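Local coordinates for PROTEIN (hypothetical protein EF0366) (Enterococcus faecalis, PDB 1VPY) that is of unknown function but adopts the TIM-barrel fold of the DUF72 family and carries bound zinc ions in the crystal, at residues Met13-Gly17 with Met270-Leu276; Leu35-Ala39 with Val67-Phe73; Pro43-Met47 with Val251-Phe255; Ala50-Ile54 with Lys76-Ser82. One frame throughout, in Å; residues are numbered along the deposited sequence.

Contact 1 of 4, residues Met13-Gly17 with Met270-Leu276; sequences MIRLG and MQKVLNL
Leu16 lies between Met270, Gln271 and Leu276, and has more of its surface buried by the contact than any other residue. Its backbone belongs to the extended strand 13-17, while 270-273 is the last part of a helix; Leu274 leaves helical geometry (phi/psi -98/20), and Asn275, with positive phi, turns the chain so that Leu276 is extended. Leu274 N to Met270 O (2.8 Å) and Leu276 N to Gln271 O (2.8 Å) hold this helix end, and the second bond folds Leu276 back beside the helix. CA atoms come closest at Leu16-Gln271 (7.4 Å) and Ile14-Leu276 (8.1 Å). Ile14 and Leu16, both mt, point toward segment 270-276, Leu16 onto the last helical turn and Ile14 onto the residues after it; Arg15 points away. Leu16 CD1 lies 3.7 Å from Gln271 CB and Leu16 CG 4.1 Å from Leu276 CD1. Ile14 CG2 reaches Leu276 CD1 at 4.0 Å and Leu274 CD1 at 4.3 Å, both leucines also being mt. Selenomethionine Met270 adjoins Leu16. No hydrogen bond crosses, so the joint rests on van der Waals packing, mostly of apolar side chains, as where the last helix of a TIM barrel packs on its first strand. Strand 13-18 is bonded to strand 250-255, and Ile14 and Met270 also touch helix 231-245.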
loop_
_atom_site.group_PDB
_atom_site.type_symbol
_atom_site.label_atom_id
_atom_site.label_comp_id
_atom_site.label_asym_id
_atom_site.label_seq_id
_atom_site.Cartn_x
_atom_site.Cartn_y
_atom_site.Cartn_z
HETATM N N MSE A 13 8.232 -9.939 -11.119
HETATM C CA MSE A 13 8.777 -8.618 -10.784
HETATM C C MSE A 13 8.703 -8.178 -9.313
HETATM O O MSE A 13 7.643 -8.237 -8.693
HETATM C CB MSE A 13 8.133 -7.562 -11.674
HETATM C CG MSE A 13 8.823 -6.217 -11.610
HETATM SE SE MSE A 13 10.585 -6.245 -12.478
HETATM C CE MSE A 13 11.834 -6.775 -10.941
ATOM N N ILE A 14 9.839 -7.726 -8.775
ATOM C CA ILE A 14 9.904 -7.117 -7.435
ATOM C C ILE A 14 10.390 -5.662 -7.489
ATOM O O ILE A 14 11.544 -5.394 -7.827
ATOM C CB ILE A 14 10.836 -7.896 -6.465
ATOM C CG1 ILE A 14 10.446 -9.373 -6.379
ATOM C CG2 ILE A 14 10.828 -7.248 -5.070
ATOM C CD1 ILE A 14 11.513 -10.254 -5.729
ATOM N N ARG A 15 9.510 -4.735 -7.130
ATOM C CA ARG A 15 9.852 -3.313 -7.079
ATOM C C ARG A 15 9.944 -2.820 -5.637
ATOM O O ARG A 15 9.061 -3.098 -4.816
ATOM C CB ARG A 15 8.809 -2.482 -7.820
ATOM C CG ARG A 15 8.782 -2.663 -9.318
ATOM C CD ARG A 15 7.503 -2.064 -9.849
ATOM N NE ARG A 15 7.575 -1.740 -11.269
ATOM C CZ ARG A 15 7.094 -2.514 -12.232
ATOM N NH1 ARG A 15 6.511 -3.663 -11.931
ATOM N NH2 ARG A 15 7.193 -2.139 -13.496
ATOM N N LEU A 16 11.012 -2.085 -5.340
ATOM C CA LEU A 16 11.199 -1.496 -4.017
ATOM C C LEU A 16 10.948 0.002 -4.045
ATOM O O LEU A 16 11.393 0.700 -4.959
ATOM C CB LEU A 16 12.604 -1.786 -3.483
ATOM C CG LEU A 16 13.074 -3.238 -3.573
ATOM C CD1 LEU A 16 14.453 -3.380 -2.979
ATOM C CD2 LEU A 16 12.088 -4.168 -2.893
ATOM N N GLY A 17 10.240 0.491 -3.035
ATOM C CA GLY A 17 9.888 1.901 -2.974
ATOM C C GLY A 17 9.711 2.458 -1.582
ATOM O O GLY A 17 9.734 1.722 -0.600
HETATM N N MSE A 270 17.954 -4.243 1.034
HETATM C CA MSE A 270 17.157 -5.299 0.420
HETATM C C MSE A 270 17.538 -5.533 -1.033
HETATM O O MSE A 270 17.808 -6.660 -1.447
HETATM C CB MSE A 270 15.681 -4.952 0.504
HETATM C CG MSE A 270 14.896 -5.794 1.500
HETATM SE SE MSE A 270 13.029 -6.094 0.927
HETATM C CE MSE A 270 13.359 -6.264 -0.968
ATOM N N GLN A 271 17.551 -4.445 -1.794
ATOM C CA GLN A 271 17.978 -4.425 -3.180
ATOM C C GLN A 271 19.314 -5.142 -3.410
ATOM O O GLN A 271 19.492 -5.796 -4.441
ATOM C CB GLN A 271 18.092 -2.972 -3.620
ATOM C CG GLN A 271 18.120 -2.740 -5.116
ATOM C CD GLN A 271 17.651 -1.343 -5.459
ATOM O OE1 GLN A 271 18.422 -0.518 -5.952
ATOM N NE2 GLN A 271 16.376 -1.060 -5.173
ATOM N N LYS A 272 20.250 -5.001 -2.468
ATOM C CA LYS A 272 21.524 -5.727 -2.531
ATOM C C LYS A 272 21.315 -7.207 -2.197
ATOM O O LYS A 272 21.841 -8.079 -2.894
ATOM C CB LYS A 272 22.584 -5.095 -1.621
ATOM N N VAL A 273 20.517 -7.477 -1.160
ATOM C CA VAL A 273 20.220 -8.843 -0.700
ATOM C C VAL A 273 19.511 -9.688 -1.771
ATOM O O VAL A 273 19.776 -10.887 -1.893
ATOM C CB VAL A 273 19.431 -8.841 0.648
ATOM C CG1 VAL A 273 18.964 -10.235 1.032
ATOM C CG2 VAL A 273 20.285 -8.268 1.762
ATOM N N LEU A 274 18.630 -9.062 -2.551
ATOM C CA LEU A 274 17.979 -9.730 -3.679
ATOM C C LEU A 274 18.671 -9.428 -5.020
ATOM O O LEU A 274 18.072 -9.625 -6.077
ATOM C CB LEU A 274 16.509 -9.310 -3.766
ATOM C CG LEU A 274 15.623 -9.153 -2.521
ATOM C CD1 LEU A 274 14.312 -8.557 -2.925
ATOM C CD2 LEU A 274 15.370 -10.471 -1.815
ATOM N N ASN A 275 19.934 -8.988 -4.968
ATOM C CA ASN A 275 20.626 -8.313 -6.104
ATOM C C ASN A 275 19.727 -7.851 -7.265
ATOM O O ASN A 275 19.741 -8.438 -8.351
ATOM C CB ASN A 275 21.897 -9.056 -6.605
ATOM C CG ASN A 275 22.034 -10.477 -6.056
ATOM O OD1 ASN A 275 21.116 -11.295 -6.143
ATOM N ND2 ASN A 275 23.207 -10.777 -5.506
ATOM N N LEU A 276 18.960 -6.788 -7.012
ATOM C CA LEU A 276 17.941 -6.279 -7.947
ATOM C C LEU A 276 18.431 -5.198 -8.930
ATOM O O LEU A 276 19.001 -4.178 -8.517
ATOM C CB LEU A 276 16.702 -5.792 -7.179
ATOM C CG LEU A 276 15.697 -6.870 -6.759
ATOM C CD1 LEU A 276 14.581 -6.259 -5.926
ATOM C CD2 LEU A 276 15.125 -7.631 -7.975
#

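Contact 2 of 4, residues Leu35-Ala39 with Val67-Phe73; sequences LYEYA and VPENFRF. With ZN (zinc ion), chain E.
Ala39, Phe71 and Leu35 bury the most surface where helix 35-39 meets the loop 67-71 and the start of the strand at Arg72-Phe73. Ala39, with its CA 5.7 Å from that of Val67, points its methyl straight at the loop: Ala39 CB lies 3.5 Å from Pro68 CD, 3.9 Å from Val67 CG1 and 4.0 Å from Phe71 CD1. Phe71 (chi1 176°, chi2 91°) points toward the helix, its ring edge meeting that of Tyr38 (chi1 175°) with CE1 to CE1 at 3.8 Å. One turn before Ala39, and joined to it by Ala39 N to Leu35 O (3.0 Å), Leu35 is tp. Leu35 CD1 sits 3.9 Å from Val67 CG1 and 4.3 Å from Phe71 CZ, while Leu35 CD2 reaches the ring edge of Phe73 at CE2 (4.3 Å). The arrangement packs the first helix of the TIM barrel against the entry to its third strand, over the intervening strand 44-47, whose Val45 touches Phe71 and Phe73. On the far side of the helix, Glu37 OE1 binds zinc at 2.5 Å, with His41 as the second protein ligand. Tyr38 OH bonds to Leu44 O and Leu18 N. No hydrogen bond joins the two segments, so the direct contact between them is one of apolar packing.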
loop_
_atom_site.group_PDB
_atom_site.type_symbol
_atom_site.label_atom_id
_atom_site.label_comp_id
_atom_site.label_asym_id
_atom_site.label_seq_id
_atom_site.Cartn_x
_atom_site.Cartn_y
_atom_site.Cartn_z
ATOM N N LEU A 35 10.385 14.025 -6.814
ATOM C CA LEU A 35 9.865 12.865 -7.546
ATOM C C LEU A 35 10.653 12.557 -8.829
ATOM O O LEU A 35 10.922 11.395 -9.125
ATOM C CB LEU A 35 8.380 13.051 -7.880
ATOM C CG LEU A 35 7.730 12.010 -8.807
ATOM C CD1 LEU A 35 7.744 10.621 -8.188
ATOM C CD2 LEU A 35 6.316 12.398 -9.161
ATOM N N TYR A 36 11.006 13.589 -9.592
ATOM C CA TYR A 36 11.799 13.409 -10.806
ATOM C C TYR A 36 13.125 12.707 -10.511
ATOM O O TYR A 36 13.466 11.733 -11.181
ATOM C CB TYR A 36 12.033 14.754 -11.504
ATOM C CG TYR A 36 12.945 14.702 -12.717
ATOM C CD1 TYR A 36 12.454 14.337 -13.970
ATOM C CD2 TYR A 36 14.299 15.039 -12.612
ATOM C CE1 TYR A 36 13.290 14.294 -15.087
ATOM C CE2 TYR A 36 15.140 15.003 -13.722
ATOM C CZ TYR A 36 14.627 14.630 -14.953
ATOM O OH TYR A 36 15.451 14.592 -16.048
ATOM N N GLU A 37 13.851 13.192 -9.503
ATOM C CA GLU A 37 15.133 12.600 -9.111
ATOM C C GLU A 37 14.953 11.260 -8.391
ATOM O O GLU A 37 15.795 10.374 -8.501
ATOM C CB GLU A 37 15.946 13.571 -8.249
ATOM C CG GLU A 37 17.467 13.510 -8.478
ATOM C CD GLU A 37 18.167 12.383 -7.712
ATOM O OE1 GLU A 37 17.685 11.995 -6.621
ATOM O OE2 GLU A 37 19.213 11.888 -8.199
ATOM N N TYR A 38 13.856 11.112 -7.658
ATOM C CA TYR A 38 13.544 9.846 -7.009
ATOM C C TYR A 38 13.408 8.729 -8.050
ATOM O O TYR A 38 13.869 7.605 -7.835
ATOM C CB TYR A 38 12.268 9.964 -6.174
ATOM C CG TYR A 38 11.813 8.660 -5.571
ATOM C CD1 TYR A 38 11.113 7.732 -6.339
ATOM C CD2 TYR A 38 12.085 8.348 -4.235
ATOM C CE1 TYR A 38 10.702 6.530 -5.803
ATOM C CE2 TYR A 38 11.666 7.144 -3.683
ATOM C CZ TYR A 38 10.975 6.237 -4.480
ATOM O OH TYR A 38 10.546 5.032 -3.973
ATOM N N ALA A 39 12.783 9.058 -9.179
ATOM C CA ALA A 39 12.553 8.111 -10.268
ATOM C C ALA A 39 13.829 7.787 -11.036
ATOM O O ALA A 39 13.792 7.036 -12.009
ATOM C CB ALA A 39 11.493 8.646 -11.208
ATOM N N VAL A 67 8.034 10.780 -14.489
ATOM C CA VAL A 67 8.654 9.481 -14.221
ATOM C C VAL A 67 8.877 8.665 -15.518
ATOM O O VAL A 67 8.202 8.913 -16.524
ATOM C CB VAL A 67 7.830 8.684 -13.177
ATOM C CG1 VAL A 67 7.728 9.467 -11.875
ATOM C CG2 VAL A 67 6.452 8.358 -13.709
ATOM N N PRO A 68 9.832 7.702 -15.507
ATOM C CA PRO A 68 10.080 6.839 -16.672
ATOM C C PRO A 68 8.859 6.027 -17.118
ATOM O O PRO A 68 7.886 5.885 -16.365
ATOM C CB PRO A 68 11.178 5.888 -16.175
ATOM C CG PRO A 68 11.856 6.634 -15.103
ATOM C CD PRO A 68 10.755 7.373 -14.403
ATOM N N GLU A 69 8.936 5.491 -18.336
ATOM C CA GLU A 69 7.834 4.744 -18.956
ATOM C C GLU A 69 7.252 3.614 -18.090
ATOM O O GLU A 69 6.067 3.323 -18.183
ATOM C CB GLU A 69 8.248 4.213 -20.341
ATOM C CG GLU A 69 9.479 3.301 -20.339
ATOM C CD GLU A 69 9.998 2.981 -21.745
ATOM O OE1 GLU A 69 9.937 3.864 -22.638
ATOM O OE2 GLU A 69 10.480 1.841 -21.949
ATOM N N ASN A 70 8.074 2.980 -17.261
ATOM C CA ASN A 70 7.575 1.886 -16.434
ATOM C C ASN A 70 7.946 2.001 -14.953
ATOM O O ASN A 70 8.375 1.033 -14.314
ATOM C CB ASN A 70 7.927 0.516 -17.031
ATOM C CG ASN A 70 9.395 0.372 -17.326
ATOM O OD1 ASN A 70 10.233 0.531 -16.432
ATOM N ND2 ASN A 70 9.725 0.070 -18.586
ATOM N N PHE A 71 7.767 3.211 -14.434
ATOM C CA PHE A 71 7.794 3.491 -13.016
ATOM C C PHE A 71 6.380 3.242 -12.499
ATOM O O PHE A 71 5.408 3.450 -13.222
ATOM C CB PHE A 71 8.187 4.958 -12.829
ATOM C CG PHE A 71 8.163 5.430 -11.405
ATOM C CD1 PHE A 71 9.302 5.342 -10.614
ATOM C CD2 PHE A 71 7.009 5.987 -10.860
ATOM C CE1 PHE A 71 9.283 5.782 -9.286
ATOM C CE2 PHE A 71 6.980 6.427 -9.533
ATOM C CZ PHE A 71 8.121 6.324 -8.750
ATOM N N ARG A 72 6.248 2.783 -11.262
ATOM C CA ARG A 72 4.914 2.535 -10.723
ATOM C C ARG A 72 4.602 3.367 -9.494
ATOM O O ARG A 72 5.496 3.709 -8.720
ATOM C CB ARG A 72 4.686 1.046 -10.454
ATOM C CG ARG A 72 4.802 0.169 -11.705
ATOM C CD ARG A 72 3.673 0.394 -12.710
ATOM N NE ARG A 72 3.880 -0.425 -13.902
ATOM C CZ ARG A 72 4.272 0.042 -15.084
ATOM N NH1 ARG A 72 4.488 1.337 -15.267
ATOM N NH2 ARG A 72 4.441 -0.793 -16.095
ATOM N N PHE A 73 3.318 3.685 -9.338
ATOM C CA PHE A 73 2.826 4.470 -8.219
ATOM C C PHE A 73 1.883 3.632 -7.390
ATOM O O PHE A 73 0.985 2.986 -7.929
ATOM C CB PHE A 73 2.020 5.670 -8.718
ATOM C CG PHE A 73 2.829 6.723 -9.409
ATOM C CD1 PHE A 73 3.108 6.624 -10.769
ATOM C CD2 PHE A 73 3.270 7.844 -8.714
ATOM C CE1 PHE A 73 3.834 7.613 -11.418
ATOM C CE2 PHE A 73 3.989 8.838 -9.351
ATOM C CZ PHE A 73 4.278 8.722 -10.707
HETATM ZN ZN ZN E . 19.243 10.906 -4.983
#

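Contact 3 of 4, residues Pro43-Met47 with Val251-Phe255; sequences PLVEM and VGVIF
Strands 44-47 and 251-255 run in the same general sense but splay, their axes crossing at -56° with a closest approach of 7.7 Å. The CA atoms pair as Leu44-Gly252 (7.5 Å) and Glu46-Ile254 (7.0 Å), too far apart for sheet bonding. The two strands are second neighbours in the closed parallel barrel, with strand 13-18 between them, and they meet through side chains that point into the barrel. Leu44 and Glu46 on one strand and Ile254 on the other face across, whereas Val45 and Val253 point away. Leu44, in the tp rotamer, sets CD2 against Gly252 CA (3.8 Å), Val253 N (3.8 Å) and Ile254 CD1 (3.7 Å); Gly252 has no side chain, so the Leu44 methyl can lie directly on its backbone. Ile254 is mm, and its CD1 lies 4.3 Å from Val45 C. Glu46 extends with chi1 and chi2 trans, placing OE1 3.3 Å from Ile254 CG2. Its carboxylate also forms a salt bridge through OE2 to Arg204 on strand 201-205. The TIM-barrel interior here combines the apolar Leu44-Ile254 contact with the buried carboxylate of Glu46: apolar packing joins the segments, and Glu46 finds its cationic partner on another strand.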
loop_
_atom_site.group_PDB
_atom_site.type_symbol
_atom_site.label_atom_id
_atom_site.label_comp_id
_atom_site.label_asym_id
_atom_site.label_seq_id
_atom_site.Cartn_x
_atom_site.Cartn_y
_atom_site.Cartn_z
ATOM N N PRO A 43 12.047 2.202 -8.830
ATOM C CA PRO A 43 10.960 1.879 -9.757
ATOM C C PRO A 43 9.557 2.004 -9.150
ATOM O O PRO A 43 8.562 1.793 -9.846
ATOM C CB PRO A 43 11.238 0.418 -10.086
ATOM C CG PRO A 43 11.820 -0.139 -8.807
ATOM C CD PRO A 43 12.493 1.007 -8.085
ATOM N N LEU A 44 9.476 2.341 -7.872
ATOM C CA LEU A 44 8.199 2.375 -7.198
ATOM C C LEU A 44 8.203 3.436 -6.121
ATOM O O LEU A 44 9.202 3.625 -5.430
ATOM C CB LEU A 44 7.907 1.002 -6.592
ATOM C CG LEU A 44 6.604 0.722 -5.847
ATOM C CD1 LEU A 44 5.397 0.782 -6.784
ATOM C CD2 LEU A 44 6.707 -0.632 -5.182
ATOM N N VAL A 45 7.088 4.142 -5.998
ATOM C CA VAL A 45 6.902 5.088 -4.917
ATOM C C VAL A 45 5.494 4.942 -4.355
ATOM O O VAL A 45 4.569 4.575 -5.072
ATOM C CB VAL A 45 7.154 6.540 -5.375
ATOM C CG1 VAL A 45 5.946 7.106 -6.096
ATOM C CG2 VAL A 45 7.533 7.425 -4.192
ATOM N N GLU A 46 5.343 5.199 -3.063
ATOM C CA GLU A 46 4.021 5.386 -2.499
ATOM C C GLU A 46 3.833 6.854 -2.203
ATOM O O GLU A 46 4.650 7.468 -1.521
ATOM C CB GLU A 46 3.815 4.577 -1.230
ATOM C CG GLU A 46 2.426 4.774 -0.633
ATOM C CD GLU A 46 2.256 4.070 0.688
ATOM O OE1 GLU A 46 2.621 2.886 0.788
ATOM O OE2 GLU A 46 1.758 4.701 1.634
HETATM N N MSE A 47 2.753 7.415 -2.729
HETATM C CA MSE A 47 2.432 8.800 -2.471
HETATM C C MSE A 47 1.210 8.888 -1.585
HETATM O O MSE A 47 0.150 8.348 -1.915
HETATM C CB MSE A 47 2.229 9.544 -3.775
HETATM C CG MSE A 47 3.497 9.608 -4.594
HETATM SE SE MSE A 47 3.341 10.833 -6.091
HETATM C CE MSE A 47 3.229 12.591 -5.114
ATOM N N VAL A 251 5.456 -7.909 -7.443
ATOM C CA VAL A 251 5.576 -7.665 -6.012
ATOM C C VAL A 251 6.036 -6.233 -5.794
ATOM O O VAL A 251 6.988 -5.763 -6.434
ATOM C CB VAL A 251 6.556 -8.646 -5.332
ATOM C CG1 VAL A 251 6.474 -8.525 -3.816
ATOM C CG2 VAL A 251 6.244 -10.063 -5.746
ATOM N N GLY A 252 5.328 -5.539 -4.907
ATOM C CA GLY A 252 5.658 -4.184 -4.534
ATOM C C GLY A 252 6.062 -4.167 -3.086
ATOM O O GLY A 252 5.366 -4.718 -2.233
ATOM N N VAL A 253 7.197 -3.542 -2.809
ATOM C CA VAL A 253 7.675 -3.393 -1.447
ATOM C C VAL A 253 7.834 -1.916 -1.082
ATOM O O VAL A 253 8.598 -1.181 -1.720
ATOM C CB VAL A 253 9.000 -4.153 -1.220
ATOM C CG1 VAL A 253 9.469 -3.985 0.211
ATOM C CG2 VAL A 253 8.840 -5.643 -1.560
ATOM N N ILE A 254 7.093 -1.499 -0.055
ATOM C CA ILE A 254 7.159 -0.129 0.431
ATOM C C ILE A 254 7.728 -0.088 1.843
ATOM O O ILE A 254 7.145 -0.646 2.785
ATOM C CB ILE A 254 5.767 0.565 0.394
ATOM C CG1 ILE A 254 5.253 0.706 -1.052
ATOM C CG2 ILE A 254 5.792 1.902 1.121
ATOM C CD1 ILE A 254 6.215 1.332 -2.048
ATOM N N PHE A 255 8.879 0.565 1.980
ATOM C CA PHE A 255 9.425 0.862 3.293
ATOM C C PHE A 255 8.795 2.160 3.789
ATOM O O PHE A 255 8.994 3.227 3.204
ATOM C CB PHE A 255 10.952 0.970 3.238
ATOM C CG PHE A 255 11.655 -0.354 3.091
ATOM C CD1 PHE A 255 11.837 -0.928 1.834
ATOM C CD2 PHE A 255 12.127 -1.029 4.211
ATOM C CE1 PHE A 255 12.483 -2.169 1.701
ATOM C CE2 PHE A 255 12.783 -2.256 4.092
ATOM C CZ PHE A 255 12.958 -2.830 2.838
#

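Contact 4 of 4, residues Ala50-Ile54 with Lys76-Ser82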
loop_
_atom_site.group_PDB
_atom_site.type_symbol
_atom_site.label_atom_id
_atom_site.label_comp_id
_atom_site.label_asym_id
_atom_site.label_seq_id
_atom_site.Cartn_x
_atom_site.Cartn_y
_atom_site.Cartn_z
ATOM N N ALA A 50 -2.511 12.463 -1.498
ATOM C CA ALA A 50 -3.951 12.508 -1.784
ATOM C C ALA A 50 -4.818 11.996 -0.632
ATOM O O ALA A 50 -6.040 12.151 -0.642
ATOM C CB ALA A 50 -4.271 11.758 -3.074
ATOM N N TYR A 51 -4.180 11.381 0.353
ATOM C CA TYR A 51 -4.859 10.957 1.564
ATOM C C TYR A 51 -5.379 12.173 2.322
ATOM O O TYR A 51 -6.411 12.099 2.996
ATOM C CB TYR A 51 -3.893 10.154 2.440
ATOM C CG TYR A 51 -4.446 9.672 3.762
ATOM C CD1 TYR A 51 -5.191 8.494 3.841
ATOM C CD2 TYR A 51 -4.201 10.380 4.939
ATOM C CE1 TYR A 51 -5.686 8.039 5.058
ATOM C CE2 TYR A 51 -4.695 9.937 6.158
ATOM C CZ TYR A 51 -5.434 8.767 6.209
ATOM O OH TYR A 51 -5.921 8.326 7.413
ATOM N N TYR A 52 -4.667 13.293 2.201
ATOM C CA TYR A 52 -4.991 14.500 2.970
ATOM C C TYR A 52 -5.928 15.423 2.236
ATOM O O TYR A 52 -6.641 16.210 2.858
ATOM C CB TYR A 52 -3.716 15.246 3.359
ATOM C CG TYR A 52 -2.832 14.391 4.210
ATOM C CD1 TYR A 52 -3.048 14.285 5.586
ATOM C CD2 TYR A 52 -1.805 13.646 3.636
ATOM C CE1 TYR A 52 -2.246 13.476 6.371
ATOM C CE2 TYR A 52 -0.997 12.833 4.408
ATOM C CZ TYR A 52 -1.221 12.752 5.771
ATOM O OH TYR A 52 -0.411 11.944 6.525
ATOM N N GLY A 53 -5.911 15.319 0.911
ATOM C CA GLY A 53 -6.734 16.145 0.044
ATOM C C GLY A 53 -6.545 15.696 -1.386
ATOM O O GLY A 53 -5.419 15.476 -1.833
ATOM N N ILE A 54 -7.658 15.551 -2.099
ATOM C CA ILE A 54 -7.636 15.102 -3.481
ATOM C C ILE A 54 -7.049 16.203 -4.363
ATOM O O ILE A 54 -7.606 17.293 -4.442
ATOM C CB ILE A 54 -9.043 14.688 -3.951
ATOM C CG1 ILE A 54 -9.559 13.530 -3.087
ATOM C CG2 ILE A 54 -9.025 14.311 -5.429
ATOM C CD1 ILE A 54 -11.013 13.161 -3.323
ATOM N N LYS A 76 -2.170 6.223 -2.343
ATOM C CA LYS A 76 -3.020 6.088 -1.172
ATOM C C LYS A 76 -4.302 6.899 -1.375
ATOM O O LYS A 76 -4.241 8.090 -1.669
ATOM C CB LYS A 76 -2.280 6.532 0.086
ATOM C CG LYS A 76 -2.950 6.067 1.374
ATOM C CD LYS A 76 -2.062 6.273 2.582
ATOM C CE LYS A 76 -2.764 5.733 3.815
ATOM N NZ LYS A 76 -2.153 6.212 5.067
ATOM N N VAL A 77 -5.453 6.247 -1.237
ATOM C CA VAL A 77 -6.758 6.901 -1.435
ATOM C C VAL A 77 -7.079 7.954 -0.368
ATOM O O VAL A 77 -6.525 7.928 0.740
ATOM C CB VAL A 77 -7.926 5.869 -1.508
ATOM C CG1 VAL A 77 -7.660 4.831 -2.584
ATOM C CG2 VAL A 77 -8.151 5.204 -0.164
ATOM N N TYR A 78 -7.974 8.874 -0.718
ATOM C CA TYR A 78 -8.426 9.927 0.188
ATOM C C TYR A 78 -8.914 9.358 1.531
ATOM O O TYR A 78 -9.636 8.360 1.565
ATOM C CB TYR A 78 -9.522 10.774 -0.488
ATOM C CG TYR A 78 -10.045 11.919 0.359
ATOM C CD1 TYR A 78 -9.209 12.969 0.747
ATOM C CD2 TYR A 78 -11.380 11.954 0.774
ATOM C CE1 TYR A 78 -9.685 14.022 1.533
ATOM C CE2 TYR A 78 -11.864 12.999 1.556
ATOM C CZ TYR A 78 -11.013 14.029 1.932
ATOM O OH TYR A 78 -11.485 15.070 2.704
ATOM N N SER A 79 -8.507 9.999 2.626
ATOM C CA SER A 79 -8.830 9.535 3.983
ATOM C C SER A 79 -10.304 9.177 4.180
ATOM O O SER A 79 -10.626 8.222 4.890
ATOM C CB SER A 79 -8.372 10.549 5.041
ATOM O OG SER A 79 -8.895 11.843 4.790
ATOM N N GLY A 80 -11.185 9.947 3.547
ATOM C CA GLY A 80 -12.621 9.689 3.580
ATOM C C GLY A 80 -13.029 8.335 3.026
ATOM O O GLY A 80 -14.002 7.737 3.492
ATOM N N ILE A 81 -12.285 7.850 2.031
ATOM C CA ILE A 81 -12.573 6.567 1.386
ATOM C C ILE A 81 -12.266 5.387 2.313
ATOM O O ILE A 81 -12.925 4.353 2.243
ATOM C CB ILE A 81 -11.845 6.438 0.015
ATOM C CG1 ILE A 81 -12.465 7.405 -1.001
ATOM C CG2 ILE A 81 -11.915 5.014 -0.525
ATOM C CD1 ILE A 81 -11.595 7.707 -2.222
ATOM N N SER A 82 -11.283 5.550 3.192
ATOM C CA SER A 82 -10.938 4.498 4.148
ATOM C C SER A 82 -11.487 4.776 5.553
ATOM O O SER A 82 -10.898 4.365 6.559
ATOM C CB SER A 82 -9.427 4.272 4.178
ATOM O OG SER A 82 -8.746 5.500 4.310
HETATM O O HOH W 1 -2.186 9.647 -2.472
#
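Tyr51 O is the main acceptor here, taking the backbone proton of Ser79 N at 3.0 Å; Ser79 OG also lies 3.1 Å from Tyr51 O. A water joins the other end of the contact, accepting from Ala50 N (3.0 Å) and donating to Lys76 O (2.7 Å). Two CA-H...O contacts supplement these, Tyr78 CA to Ala50 O at 3.4 Å and Tyr51 CA to Val77 O at 3.6 Å, where Tyr51 and Tyr78 bring their CA atoms to 4.0 Å. A short, weakly bonded helical turn after the second strand meets the end of the third strand and the loop that follows it, at the C-terminal ends of the TIM-barrel strands. The Tyr51 ring is sandwiched: Lys76 NZ makes a cation-pi contact over one face, 4.1 Å from the centroid, and Ser79 CB a CH-pi contact over the opposite face at 3.7 Å. Lys76 NZ is also hydrogen-bonded to Gln120 OE1, and Ser82 OG to Gln84 OE1. Ile54 CG1 packs on Tyr78 CB at 3.8 Å, while Ile81 N closes a turn onto Tyr78 O at 2.7 Å.

Contacts 1, 2 and 3 form one continuous region, with contact 3 in the barrel interior, its centre about 11 Å from the centres of the other two. Contact 1 joins it through strand pairing, Met13 O to Val251 N (2.5 Å) and Gly17 N to Val253 O (2.7 Å); contact 2 through Tyr38 OH to Leu44 O (2.4 Å) and Arg72 N to Pro43 O (2.9 Å). Farther along strands 44-47 and 72-76, Met47 O and Lys76 N (3.2 Å) lead to contact 4, whose centre is about 28 Å from that of contact 1, across the chain's centre. Glu37, on the helix of contact 2 but facing away from the interface, binds one zinc together with His41; a bound zinc also lies about 11 Å from the Met270 side chain.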